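Local coordinates for protein VP2 (Primate bocaparvovirus 1, PDB 7L0Y) that builds the icosahedral T=1 capsid of human bocavirus 1, about 26 nm across, by self-assembly of 60 capsid protein copies, at residues N187-A192 with N301-H306; E52-E55 with Q59-K62. All coordinates share one frame; numbering follows the deposited sequence.

Contact 1. Residues N187-A192 with N301-H306; sequences NATEKA and NPEGTH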
loop_
_atom_site.group_PDB
_atom_site.type_symbol
_atom_site.label_atom_id
_atom_site.label_comp_id
_atom_site.label_asym_id
_atom_site.label_seq_id
_atom_site.Cartn_x
_atom_site.Cartn_y
_atom_site.Cartn_z
ATOM N N ASN A 187 26.212 104.948 -63.937
ATOM C CA ASN A 187 25.797 103.558 -63.801
ATOM C C ASN A 187 26.087 103.001 -62.412
ATOM O O ASN A 187 27.212 103.064 -61.912
ATOM C CB ASN A 187 26.457 102.706 -64.888
ATOM C CG ASN A 187 27.962 102.898 -64.970
ATOM O OD1 ASN A 187 28.644 103.125 -63.978
ATOM N ND2 ASN A 187 28.482 102.818 -66.179
ATOM N N ALA A 188 25.043 102.491 -61.785
ATOM C CA ALA A 188 25.059 101.894 -60.460
ATOM C C ALA A 188 24.393 100.534 -60.441
ATOM O O ALA A 188 25.029 99.543 -60.080
ATOM C CB ALA A 188 24.372 102.819 -59.450
ATOM N N THR A 189 23.110 100.474 -60.799
ATOM C CA THR A 189 22.434 99.194 -60.963
ATOM C C THR A 189 23.173 98.294 -61.945
ATOM O O THR A 189 23.075 97.066 -61.863
ATOM C CB THR A 189 20.991 99.428 -61.415
ATOM O OG1 THR A 189 20.304 98.176 -61.516
ATOM C CG2 THR A 189 20.948 100.137 -62.750
ATOM N N GLU A 190 23.927 98.882 -62.872
ATOM C CA GLU A 190 24.742 98.080 -63.776
ATOM C C GLU A 190 25.906 97.439 -63.034
ATOM O O GLU A 190 26.169 96.243 -63.194
ATOM C CB GLU A 190 25.251 98.945 -64.927
ATOM C CG GLU A 190 24.160 99.470 -65.841
ATOM C CD GLU A 190 23.462 100.703 -65.289
ATOM O OE1 GLU A 190 23.782 101.120 -64.159
ATOM O OE2 GLU A 190 22.588 101.254 -65.989
ATOM N N LYS A 191 26.621 98.222 -62.227
ATOM C CA LYS A 191 27.663 97.647 -61.387
ATOM C C LYS A 191 27.082 96.723 -60.335
ATOM O O LYS A 191 27.708 95.723 -59.978
ATOM C CB LYS A 191 28.475 98.751 -60.719
ATOM C CG LYS A 191 29.324 99.553 -61.668
ATOM C CD LYS A 191 30.019 100.676 -60.940
ATOM C CE LYS A 191 30.878 101.489 -61.887
ATOM N NZ LYS A 191 31.501 102.650 -61.198
ATOM N N ALA A 192 25.894 97.042 -59.828
ATOM C CA ALA A 192 25.266 96.181 -58.837
ATOM C C ALA A 192 24.976 94.807 -59.417
ATOM O O ALA A 192 25.093 93.798 -58.719
ATOM C CB ALA A 192 23.992 96.831 -58.310
ATOM N N ASN A 301 14.340 94.388 -68.133
ATOM C CA ASN A 301 15.152 95.581 -67.956
ATOM C C ASN A 301 14.856 96.213 -66.607
ATOM O O ASN A 301 13.793 96.826 -66.436
ATOM C CB ASN A 301 14.899 96.580 -69.082
ATOM C CG ASN A 301 15.903 97.699 -69.086
ATOM O OD1 ASN A 301 17.031 97.537 -68.632
ATOM N ND2 ASN A 301 15.504 98.844 -69.605
ATOM N N PRO A 302 15.754 96.103 -65.632
ATOM C CA PRO A 302 15.530 96.798 -64.360
ATOM C C PRO A 302 15.617 98.311 -64.452
ATOM O O PRO A 302 15.158 98.991 -63.529
ATOM C CB PRO A 302 16.632 96.229 -63.462
ATOM C CG PRO A 302 16.922 94.901 -64.033
ATOM C CD PRO A 302 16.774 95.050 -65.509
ATOM N N GLU A 303 16.193 98.875 -65.510
ATOM C CA GLU A 303 16.375 100.321 -65.531
ATOM C C GLU A 303 15.996 100.930 -66.874
ATOM O O GLU A 303 16.513 100.530 -67.919
ATOM C CB GLU A 303 17.818 100.699 -65.156
ATOM C CG GLU A 303 18.909 100.323 -66.147
ATOM C CD GLU A 303 19.310 98.867 -66.070
ATOM O OE1 GLU A 303 18.626 98.093 -65.371
ATOM O OE2 GLU A 303 20.335 98.505 -66.687
ATOM N N GLY A 304 15.054 101.867 -66.825
ATOM C CA GLY A 304 14.852 102.883 -67.851
ATOM C C GLY A 304 14.801 102.447 -69.300
ATOM O O GLY A 304 15.464 103.064 -70.141
ATOM N N THR A 305 14.026 101.407 -69.613
ATOM C CA THR A 305 13.678 101.050 -70.991
ATOM C C THR A 305 14.871 101.097 -71.938
ATOM O O THR A 305 15.938 100.553 -71.630
ATOM C CB THR A 305 12.569 101.965 -71.519
ATOM O OG1 THR A 305 13.022 103.326 -71.513
ATOM C CG2 THR A 305 11.326 101.843 -70.656
ATOM N N HIS A 306 14.698 101.761 -73.084
ATOM C CA HIS A 306 15.759 101.946 -74.077
ATOM C C HIS A 306 16.364 100.607 -74.492
ATOM O O HIS A 306 17.502 100.270 -74.159
ATOM C CB HIS A 306 16.830 102.911 -73.568
ATOM C CG HIS A 306 16.321 104.297 -73.317
ATOM N ND1 HIS A 306 15.905 105.131 -74.333
ATOM C CD2 HIS A 306 16.170 105.000 -72.169
ATOM C CE1 HIS A 306 15.514 106.284 -73.821
ATOM N NE2 HIS A 306 15.665 106.231 -72.511
#

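Contact 2. Residues E52-E55 with Q59-K62; sequences EAIE and QSGK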
loop_
_atom_site.group_PDB
_atom_site.type_symbol
_atom_site.label_atom_id
_atom_site.label_comp_id
_atom_site.label_asym_id
_atom_site.label_seq_id
_atom_site.Cartn_x
_atom_site.Cartn_y
_atom_site.Cartn_z
ATOM N N GLU A 52 33.680 85.427 -71.626
ATOM C CA GLU A 52 33.746 86.126 -72.900
ATOM C C GLU A 52 32.588 87.096 -72.959
ATOM O O GLU A 52 31.468 86.742 -72.587
ATOM C CB GLU A 52 33.677 85.165 -74.091
ATOM C CG GLU A 52 34.839 84.202 -74.194
ATOM C CD GLU A 52 34.639 82.960 -73.351
ATOM O OE1 GLU A 52 33.579 82.839 -72.706
ATOM O OE2 GLU A 52 35.551 82.111 -73.324
ATOM N N ALA A 53 32.857 88.310 -73.420
ATOM C CA ALA A 53 31.830 89.312 -73.656
ATOM C C ALA A 53 31.917 89.766 -75.104
ATOM O O ALA A 53 33.017 89.965 -75.630
ATOM C CB ALA A 53 31.985 90.499 -72.706
ATOM N N ILE A 54 30.758 89.904 -75.750
ATOM C CA ILE A 54 30.723 90.313 -77.153
ATOM C C ILE A 54 30.883 91.822 -77.281
ATOM O O ILE A 54 31.516 92.317 -78.223
ATOM C CB ILE A 54 29.419 89.834 -77.813
ATOM C CG1 ILE A 54 29.381 88.309 -77.902
ATOM C CG2 ILE A 54 29.257 90.463 -79.182
ATOM C CD1 ILE A 54 28.049 87.778 -78.372
ATOM N N GLU A 55 30.325 92.574 -76.332
ATOM C CA GLU A 55 30.184 94.028 -76.380
ATOM C C GLU A 55 29.295 94.491 -77.529
ATOM O O GLU A 55 29.451 95.626 -77.998
ATOM C CB GLU A 55 31.538 94.753 -76.453
ATOM C CG GLU A 55 32.397 94.645 -75.189
ATOM C CD GLU A 55 33.341 93.451 -75.185
ATOM O OE1 GLU A 55 33.353 92.687 -76.167
ATOM O OE2 GLU A 55 34.082 93.281 -74.195
ATOM N N GLN A 59 28.320 93.264 -84.134
ATOM C CA GLN A 59 29.377 92.416 -84.674
ATOM C C GLN A 59 28.986 90.944 -84.612
ATOM O O GLN A 59 28.952 90.260 -85.642
ATOM C CB GLN A 59 30.682 92.667 -83.918
ATOM C CG GLN A 59 31.896 91.970 -84.502
ATOM C CD GLN A 59 33.186 92.391 -83.822
ATOM O OE1 GLN A 59 33.188 93.275 -82.963
ATOM N NE2 GLN A 59 34.294 91.762 -84.205
ATOM N N SER A 60 28.681 90.441 -83.417
ATOM C CA SER A 60 28.040 89.143 -83.278
ATOM C C SER A 60 26.539 89.198 -83.507
ATOM O O SER A 60 25.963 88.199 -83.941
ATOM C CB SER A 60 28.316 88.547 -81.890
ATOM O OG SER A 60 27.655 87.306 -81.724
ATOM N N GLY A 61 25.905 90.350 -83.294
ATOM C CA GLY A 61 24.470 90.481 -83.392
ATOM C C GLY A 61 23.745 90.764 -82.092
ATOM O O GLY A 61 22.572 91.158 -82.138
ATOM N N LYS A 62 24.396 90.593 -80.942
ATOM C CA LYS A 62 23.882 91.126 -79.685
ATOM C C LYS A 62 24.990 91.040 -78.645
ATOM O O LYS A 62 26.125 90.671 -78.951
ATOM C CB LYS A 62 22.620 90.397 -79.211
ATOM C CG LYS A 62 22.816 88.963 -78.782
ATOM C CD LYS A 62 21.474 88.352 -78.404
ATOM C CE LYS A 62 20.861 89.073 -77.213
ATOM N NZ LYS A 62 19.540 88.503 -76.837
#

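Contact 1. Residues N187-A192 with N301-H306
Thr189 lays its methyl group against the bent side chain of Glu303, with CG2 of Thr189 3.9 Å from CD of Glu303 and at nearly the same distance from its CB and CG. With OG1 anti to the backbone N (chi1 -177°), the threonine directs its methyl branch, not its hydroxyl, at the glutamate. Glu303 kinks at chi2 (-79°), which folds its carboxylate back alongside this methyl. Glu190 comes to the same side chain from the next position of the helix. Its carboxylate is turned steeply against that of Glu303, the two planes lying 79° apart, and OE2 of Glu190 stands 3.6 Å from OE2 of Glu303. No hydrogen bond crosses the contact. Two charged acids at this spacing would repel; at pH 2.6, where the structure was determined, one or both probably carry a proton, which would relieve the repulsion. The other oxygen of Glu190 is turned back toward the start of the helix, with OE1 of Glu190 receiving a weak bond from N of Ala188 (3.0 Å), the N-cap residue. Glu303 also touches Leu176 of the same chain, and Leu355 of a neighbouring subunit packs against Thr189, while Met357 of that subunit meets Pro302. The contact thus joins the first turn of helix 189-195 to the loop between strands 296-300 and 316-318.

Contact 2. Residues E52-E55 with Q59-K62
The carbonyl oxygen of Lys62 is approached by several carbons of Ile54, CD1 of Ile54 lying 3.5 Å from O of Lys62 and CB of Ile54 3.6 Å from it. These are van der Waals approaches, and no hydrogen bond links the two segments. Ser60 meets the same isoleucine from another direction: CB of Ser60 packs against both ends of the forked side chain, 3.4 Å from CG2 and 3.6 Å from CD1 of Ile54. The hydroxyl, anti to the backbone N of Ser60 (chi1 178°), lies close to the delta methyl, with OG of Ser60 3.4 Å from CD1 of Ile54. Ile54 therefore projects into the bend made by Ser60, Gly61 and Lys62, though high B factors at Ile54 and Lys62 leave its detail less certain. The Lys62 side chain leaves in the other direction, where NZ makes a weak hydrogen bond to O of Gly315. Tyr268 of a neighbouring subunit packs on Lys62. Backbone hydrogen bonds tie Ile54 to Gln64 and Glu52 to Cys66, and the packing lies in the loop that closes the antiparallel hairpin of strands 50-53 and 65-69, consistent with the loop elaborations on the jelly-roll framework of parvovirus capsid proteins.

Overall arrangement
Contact 2 comes first along the chain and closes before contact 1 opens. Their centres are 19 Å apart and their nearest atoms about 12 Å apart, so they do not touch, yet both lie on the same side of the chain's centre, with the centre of contact 2 about 25 Å and that of contact 1 about 32 Å from it. Contact 2 is local, within the loop joining two paired strands, whereas contact 1 brings together a short helix and a loop more than 100 residues apart in sequence. Each borders neighbouring copies of the protein, including one subunit common to both. The two contacts thus belong to loop regions that take part in subunit packing in the assembled capsid.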